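Lipoprotein (Actinomyces odontolyticus, PDB 3UP9) probably serves as a membrane-attached substrate-binding lipoprotein of the NlpA family that captures L-methionine. Local coordinates at residues I21-I35 with K218-I232. Sequence-based numbering, arbitrary orientation. Where two conformers were deposited one is given.
Sequences ILTYINDNLAADAGI and KLEKLLHSDEVKQYI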
loop_
_atom_site.group_PDB
_atom_site.type_symbol
_atom_site.label_atom_id
_atom_site.label_comp_id
_atom_site.label_asym_id
_atom_site.label_seq_id
_atom_site.Cartn_x
_atom_site.Cartn_y
_atom_site.Cartn_z
ATOM N N ILE A 21 5.812 10.577 -6.159
ATOM C CA ILE A 21 6.799 9.930 -7.043
ATOM C C ILE A 21 6.411 10.237 -8.487
ATOM O O ILE A 21 7.258 10.621 -9.286
ATOM C CB ILE A 21 6.861 8.389 -6.822
ATOM C CG1 ILE A 21 7.382 8.038 -5.427
ATOM C CG2 ILE A 21 7.715 7.698 -7.859
ATOM C CD1 ILE A 21 7.063 6.568 -5.072
ATOM N N LEU A 22 5.121 10.113 -8.814
ATOM C CA LEU A 22 4.649 10.387 -10.197
ATOM C C LEU A 22 4.810 11.866 -10.577
ATOM O O LEU A 22 5.000 12.157 -11.742
ATOM C CB LEU A 22 3.205 9.944 -10.442
ATOM C CG LEU A 22 2.862 8.457 -10.378
ATOM C CD1 LEU A 22 1.352 8.325 -10.511
ATOM C CD2 LEU A 22 3.641 7.663 -11.434
ATOM N N THR A 23 4.792 12.766 -9.585
ATOM C CA THR A 23 4.866 14.192 -9.827
ATOM C C THR A 23 6.370 14.522 -10.074
ATOM O O THR A 23 6.675 15.233 -11.032
ATOM C CB THR A 23 4.210 14.994 -8.694
ATOM O OG1 THR A 23 2.817 14.656 -8.632
ATOM C CG2 THR A 23 4.342 16.523 -8.897
ATOM N N TYR A 24 7.284 13.927 -9.289
ATOM C CA TYR A 24 8.702 14.045 -9.577
ATOM C C TYR A 24 8.982 13.626 -11.033
ATOM O O TYR A 24 9.604 14.359 -11.800
ATOM C CB TYR A 24 9.569 13.255 -8.581
ATOM C CG TYR A 24 10.983 13.181 -9.051
ATOM C CD1 TYR A 24 11.833 14.253 -8.914
ATOM C CD2 TYR A 24 11.428 12.091 -9.737
ATOM C CE1 TYR A 24 13.147 14.188 -9.363
ATOM C CE2 TYR A 24 12.702 12.027 -10.234
ATOM C CZ TYR A 24 13.567 13.057 -10.030
ATOM O OH TYR A 24 14.835 12.966 -10.558
ATOM N N ILE A 25 8.461 12.472 -11.421
ATOM C CA ILE A 25 8.659 11.969 -12.785
ATOM C C ILE A 25 8.064 12.954 -13.803
ATOM O O ILE A 25 8.685 13.354 -14.761
ATOM C CB ILE A 25 8.036 10.568 -13.000
ATOM C CG1 ILE A 25 8.812 9.520 -12.213
ATOM C CG2 ILE A 25 7.965 10.226 -14.483
ATOM C CD1 ILE A 25 8.158 8.142 -12.112
ATOM N N ASN A 26 6.836 13.357 -13.589
ATOM C CA ASN A 26 6.250 14.300 -14.505
ATOM C C ASN A 26 7.057 15.585 -14.695
ATOM O O ASN A 26 7.199 16.104 -15.789
ATOM C CB ASN A 26 4.818 14.631 -14.057
ATOM C CG ASN A 26 3.974 15.108 -15.205
ATOM O OD1 ASN A 26 4.064 14.553 -16.307
ATOM N ND2 ASN A 26 3.165 16.136 -14.966
ATOM N N ASP A 27 7.554 16.126 -13.614
ATOM C CA ASP A 27 8.135 17.447 -13.667
ATOM C C ASP A 27 9.586 17.351 -14.082
ATOM O O ASP A 27 10.147 18.339 -14.523
ATOM C CB ASP A 27 8.086 18.124 -12.292
ATOM C CG ASP A 27 6.651 18.458 -11.807
ATOM O OD1 ASP A 27 5.661 18.436 -12.574
ATOM O OD2 ASP A 27 6.555 18.804 -10.614
ATOM N N ASN A 28 10.213 16.185 -13.873
ATOM C CA ASN A 28 11.657 16.079 -14.112
ATOM C C ASN A 28 12.087 15.198 -15.284
ATOM O O ASN A 28 13.082 15.521 -15.963
ATOM C CB ASN A 28 12.368 15.690 -12.816
ATOM C CG ASN A 28 12.328 16.794 -11.817
ATOM O OD1 ASN A 28 13.120 17.696 -11.872
ATOM N ND2 ASN A 28 11.378 16.766 -10.949
ATOM N N LEU A 29 11.316 14.134 -15.541
ATOM C CA LEU A 29 11.711 13.040 -16.477
ATOM C C LEU A 29 10.763 12.787 -17.684
ATOM O O LEU A 29 11.182 12.292 -18.710
ATOM C CB LEU A 29 11.910 11.731 -15.690
ATOM C CG LEU A 29 12.859 11.720 -14.462
ATOM C CD1 LEU A 29 12.887 10.320 -13.801
ATOM C CD2 LEU A 29 14.254 12.270 -14.858
ATOM N N ALA A 30 9.484 13.116 -17.580
ATOM C CA ALA A 30 8.525 12.672 -18.589
ATOM C C ALA A 30 8.780 13.296 -19.934
ATOM O O ALA A 30 8.737 12.582 -20.928
ATOM C CB ALA A 30 7.078 12.888 -18.152
ATOM N N ALA A 31 9.055 14.604 -19.967
ATOM C CA ALA A 31 9.336 15.346 -21.223
ATOM C C ALA A 31 10.474 14.733 -22.069
ATOM O O ALA A 31 10.348 14.643 -23.280
ATOM C CB ALA A 31 9.600 16.858 -20.946
ATOM N N ASP A 32 11.585 14.350 -21.447
ATOM C CA ASP A 32 12.675 13.673 -22.180
ATOM C C ASP A 32 12.208 12.313 -22.715
ATOM O O ASP A 32 12.712 11.891 -23.763
ATOM C CB ASP A 32 13.891 13.356 -21.308
ATOM C CG ASP A 32 14.387 14.524 -20.511
ATOM O OD1 ASP A 32 14.403 15.663 -21.047
ATOM O OD2 ASP A 32 14.779 14.265 -19.335
ATOM N N ALA A 33 11.310 11.606 -21.980
ATOM C CA ALA A 33 10.784 10.285 -22.407
ATOM C C ALA A 33 9.652 10.348 -23.489
ATOM O O ALA A 33 9.231 9.320 -24.028
ATOM C CB ALA A 33 10.352 9.473 -21.189
ATOM N N GLY A 34 9.208 11.557 -23.831
ATOM C CA GLY A 34 8.116 11.778 -24.780
ATOM C C GLY A 34 6.714 11.416 -24.276
ATOM O O GLY A 34 5.813 11.162 -25.079
ATOM N N ILE A 35 6.525 11.387 -22.952
ATOM C CA ILE A 35 5.182 11.216 -22.342
ATOM C C ILE A 35 4.754 12.419 -21.430
ATOM O O ILE A 35 5.569 13.197 -20.981
ATOM C CB ILE A 35 5.020 9.870 -21.564
ATOM C CG1 ILE A 35 5.893 9.847 -20.308
ATOM C CG2 ILE A 35 5.278 8.643 -22.479
ATOM C CD1 ILE A 35 5.848 8.542 -19.550
ATOM N N LYS A 218 7.368 3.114 -21.136
ATOM C CA LYS A 218 8.258 4.261 -20.797
ATOM C C LYS A 218 8.105 4.709 -19.310
ATOM O O LYS A 218 9.099 4.894 -18.643
ATOM C CB LYS A 218 8.120 5.434 -21.789
ATOM C CG LYS A 218 8.719 5.181 -23.186
ATOM C CD LYS A 218 8.277 6.218 -24.245
ATOM C CE LYS A 218 8.898 5.910 -25.605
ATOM N NZ LYS A 218 9.090 7.117 -26.453
ATOM N N LEU A 219 6.876 4.809 -18.801
ATOM C CA LEU A 219 6.616 5.150 -17.411
ATOM C C LEU A 219 7.195 4.079 -16.484
ATOM O O LEU A 219 7.884 4.390 -15.470
ATOM C CB LEU A 219 5.089 5.353 -17.176
ATOM C CG LEU A 219 4.615 5.614 -15.749
ATOM C CD1 LEU A 219 5.356 6.816 -15.204
ATOM C CD2 LEU A 219 3.098 5.775 -15.695
ATOM N N GLU A 220 6.968 2.811 -16.818
ATOM C CA GLU A 220 7.621 1.729 -16.064
ATOM C C GLU A 220 9.167 1.935 -15.964
ATOM O O GLU A 220 9.742 1.845 -14.873
ATOM C CB GLU A 220 7.265 0.361 -16.678
ATOM C CG GLU A 220 8.034 -0.853 -16.111
ATOM C CD GLU A 220 7.720 -1.139 -14.639
ATOM O OE1 GLU A 220 6.715 -0.602 -14.090
ATOM O OE2 GLU A 220 8.461 -1.930 -14.039
ATOM N N LYS A 221 9.834 2.204 -17.088
ATOM C CA LYS A 221 11.273 2.419 -17.092
ATOM C C LYS A 221 11.641 3.643 -16.197
ATOM O O LYS A 221 12.535 3.531 -15.348
ATOM C CB LYS A 221 11.782 2.503 -18.530
ATOM C CG LYS A 221 13.218 2.940 -18.673
ATOM C CD LYS A 221 13.960 2.246 -19.804
ATOM C CE LYS A 221 15.478 2.509 -19.664
ATOM N NZ LYS A 221 16.342 1.291 -19.803
ATOM N N LEU A 222 10.871 4.743 -16.277
ATOM C CA LEU A 222 11.123 5.928 -15.432
ATOM C C LEU A 222 10.951 5.650 -13.902
ATOM O O LEU A 222 11.781 6.071 -13.068
ATOM C CB LEU A 222 10.281 7.145 -15.908
ATOM C CG LEU A 222 10.476 7.657 -17.339
ATOM C CD1 LEU A 222 9.513 8.801 -17.594
ATOM C CD2 LEU A 222 11.923 8.037 -17.664
ATOM N N LEU A 223 9.902 4.901 -13.544
ATOM C CA LEU A 223 9.643 4.482 -12.154
ATOM C C LEU A 223 10.725 3.583 -11.541
ATOM O O LEU A 223 10.811 3.494 -10.333
ATOM C CB LEU A 223 8.293 3.775 -12.052
ATOM C CG LEU A 223 7.023 4.592 -11.855
ATOM C CD1 LEU A 223 5.820 3.718 -12.192
ATOM C CD2 LEU A 223 6.940 5.134 -10.442
ATOM N N HIS A 224 11.509 2.903 -12.383
ATOM C CA HIS A 224 12.632 2.053 -11.926
ATOM C C HIS A 224 13.940 2.602 -12.305
ATOM O O HIS A 224 14.889 1.897 -12.433
ATOM C CB HIS A 224 12.541 0.657 -12.474
ATOM C CG HIS A 224 11.423 -0.081 -11.918
ATOM N ND1 HIS A 224 10.188 0.102 -12.355
ATOM C CD2 HIS A 224 11.358 -0.985 -10.878
ATOM C CE1 HIS A 224 9.352 -0.649 -11.645
ATOM N NE2 HIS A 224 10.073 -1.338 -10.750
ATOM N N SER A 225 14.009 3.928 -12.456
ATOM C CA SER A 225 15.253 4.616 -12.736
ATOM C C SER A 225 16.034 4.943 -11.463
ATOM O O SER A 225 15.487 4.907 -10.372
ATOM C CB SER A 225 14.989 5.927 -13.491
ATOM O OG SER A 225 14.259 6.860 -12.704
ATOM N N ASP A 226 17.311 5.304 -11.639
ATOM C CA ASP A 226 18.199 5.724 -10.557
ATOM C C ASP A 226 17.693 7.055 -9.991
ATOM O O ASP A 226 17.762 7.305 -8.796
ATOM C CB ASP A 226 19.652 5.864 -11.058
ATOM C CG ASP A 226 20.691 5.496 -9.994
ATOM O OD1 ASP A 226 20.910 6.275 -9.033
ATOM O OD2 ASP A 226 21.298 4.407 -10.134
ATOM N N GLU A 227 17.179 7.896 -10.862
ATOM C CA GLU A 227 16.572 9.195 -10.470
ATOM C C GLU A 227 15.380 9.036 -9.520
ATOM O O GLU A 227 15.308 9.673 -8.444
ATOM C CB GLU A 227 16.175 10.025 -11.712
ATOM C CG GLU A 227 17.369 10.524 -12.538
ATOM C CD GLU A 227 17.898 9.504 -13.569
ATOM O OE1 GLU A 227 17.473 8.334 -13.640
ATOM O OE2 GLU A 227 18.804 9.874 -14.342
ATOM N N VAL A 228 14.467 8.143 -9.867
ATOM C CA VAL A 228 13.368 7.843 -8.947
ATOM C C VAL A 228 13.827 7.216 -7.618
ATOM O O VAL A 228 13.274 7.546 -6.584
ATOM C CB VAL A 228 12.261 7.003 -9.622
ATOM C CG1 VAL A 228 11.364 6.354 -8.577
ATOM C CG2 VAL A 228 11.508 7.889 -10.601
ATOM N N LYS A 229 14.839 6.335 -7.637
ATOM C CA LYS A 229 15.349 5.750 -6.383
ATOM C C LYS A 229 15.903 6.856 -5.452
ATOM O O LYS A 229 15.602 6.869 -4.243
ATOM C CB LYS A 229 16.429 4.712 -6.683
ATOM C CG LYS A 229 17.033 4.064 -5.479
ATOM C CD LYS A 229 17.788 2.783 -5.841
ATOM C CE LYS A 229 18.356 2.184 -4.569
ATOM N NZ LYS A 229 18.958 0.860 -4.786
ATOM N N GLN A 230 16.669 7.774 -6.039
ATOM C CA GLN A 230 17.280 8.877 -5.316
ATOM C C GLN A 230 16.204 9.813 -4.802
ATOM O O GLN A 230 16.248 10.206 -3.659
ATOM C CB GLN A 230 18.327 9.621 -6.188
ATOM C CG GLN A 230 19.546 8.745 -6.366
ATOM C CD GLN A 230 20.689 9.376 -7.140
ATOM O OE1 GLN A 230 20.516 10.227 -8.017
ATOM N NE2 GLN A 230 21.875 8.910 -6.832
ATOM N N TYR A 231 15.224 10.146 -5.618
ATOM C CA TYR A 231 14.075 10.885 -5.095
ATOM C C TYR A 231 13.443 10.180 -3.865
ATOM O O TYR A 231 13.186 10.828 -2.855
ATOM C CB TYR A 231 13.007 11.137 -6.177
ATOM C CG TYR A 231 11.759 11.787 -5.612
ATOM C CD1 TYR A 231 11.695 13.185 -5.427
ATOM C CD2 TYR A 231 10.636 11.012 -5.235
ATOM C CE1 TYR A 231 10.571 13.791 -4.881
ATOM C CE2 TYR A 231 9.503 11.613 -4.679
ATOM C CZ TYR A 231 9.485 13.006 -4.533
ATOM O OH TYR A 231 8.446 13.603 -3.976
ATOM N N ILE A 232 13.203 8.877 -3.932
ATOM C CA ILE A 232 12.575 8.163 -2.797
ATOM C C ILE A 232 13.478 8.222 -1.578
ATOM O O ILE A 232 13.016 8.491 -0.483
ATOM C CB ILE A 232 12.186 6.692 -3.097
ATOM C CG1 ILE A 232 11.133 6.640 -4.203
ATOM C CG2 ILE A 232 11.707 5.992 -1.868
ATOM C CD1 ILE A 232 10.852 5.234 -4.709
#
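Tyr24 and Tyr231 lie against each other with near-parallel planes, 18° apart, but their rings are slid so far in opposite directions that they scarcely overlap. Each ring instead receives the other's CB over its face: Tyr24 CB stands 3.8 Å from the Tyr231 centroid, and Tyr231 CB makes the reciprocal CH-pi contact. CG is anti to the backbone N in both (chi1 169° and 175°), and the two side chains run past each other between helices 15-28 and 226-235. Asn28 CB covers the other face of Tyr24 near its rim, while Tyr24 OH reaches Glu227 CB (3.4 Å). With an alanine here, Tyr231 CB and Asn28 CB would probably lose the ring they pack on from its two faces, and Glu227 CB the hydroxyl against it.

Two isoleucines act as knobs into holes. Ile21 fits among Leu223, Val228, Tyr231 and Ile232; Ile25, one turn on, fits among Leu219, Leu222, Leu223 and Val228, its CG1 3.5 Å from Val228 CG2. Leu222 CD1 extends the apolar seam to Ala33 CB (3.8 Å).

The polar part is slight: extended Lys218 gives a weak NZ bond to Ala33 O. Ser225 OG, in contact with Leu29 CD1, N-caps helix 226-235 by accepting from Val228 N (3.1 Å).

Helix 15-28 thus crosses the break between helices 213-223 and 226-235, and Leu22, Ile25 and Leu219 continue inward onto parallel strands 7-13 and 35-41, in one lobe of a two-lobed build consistent with the type 2 periplasmic-binding-protein fold.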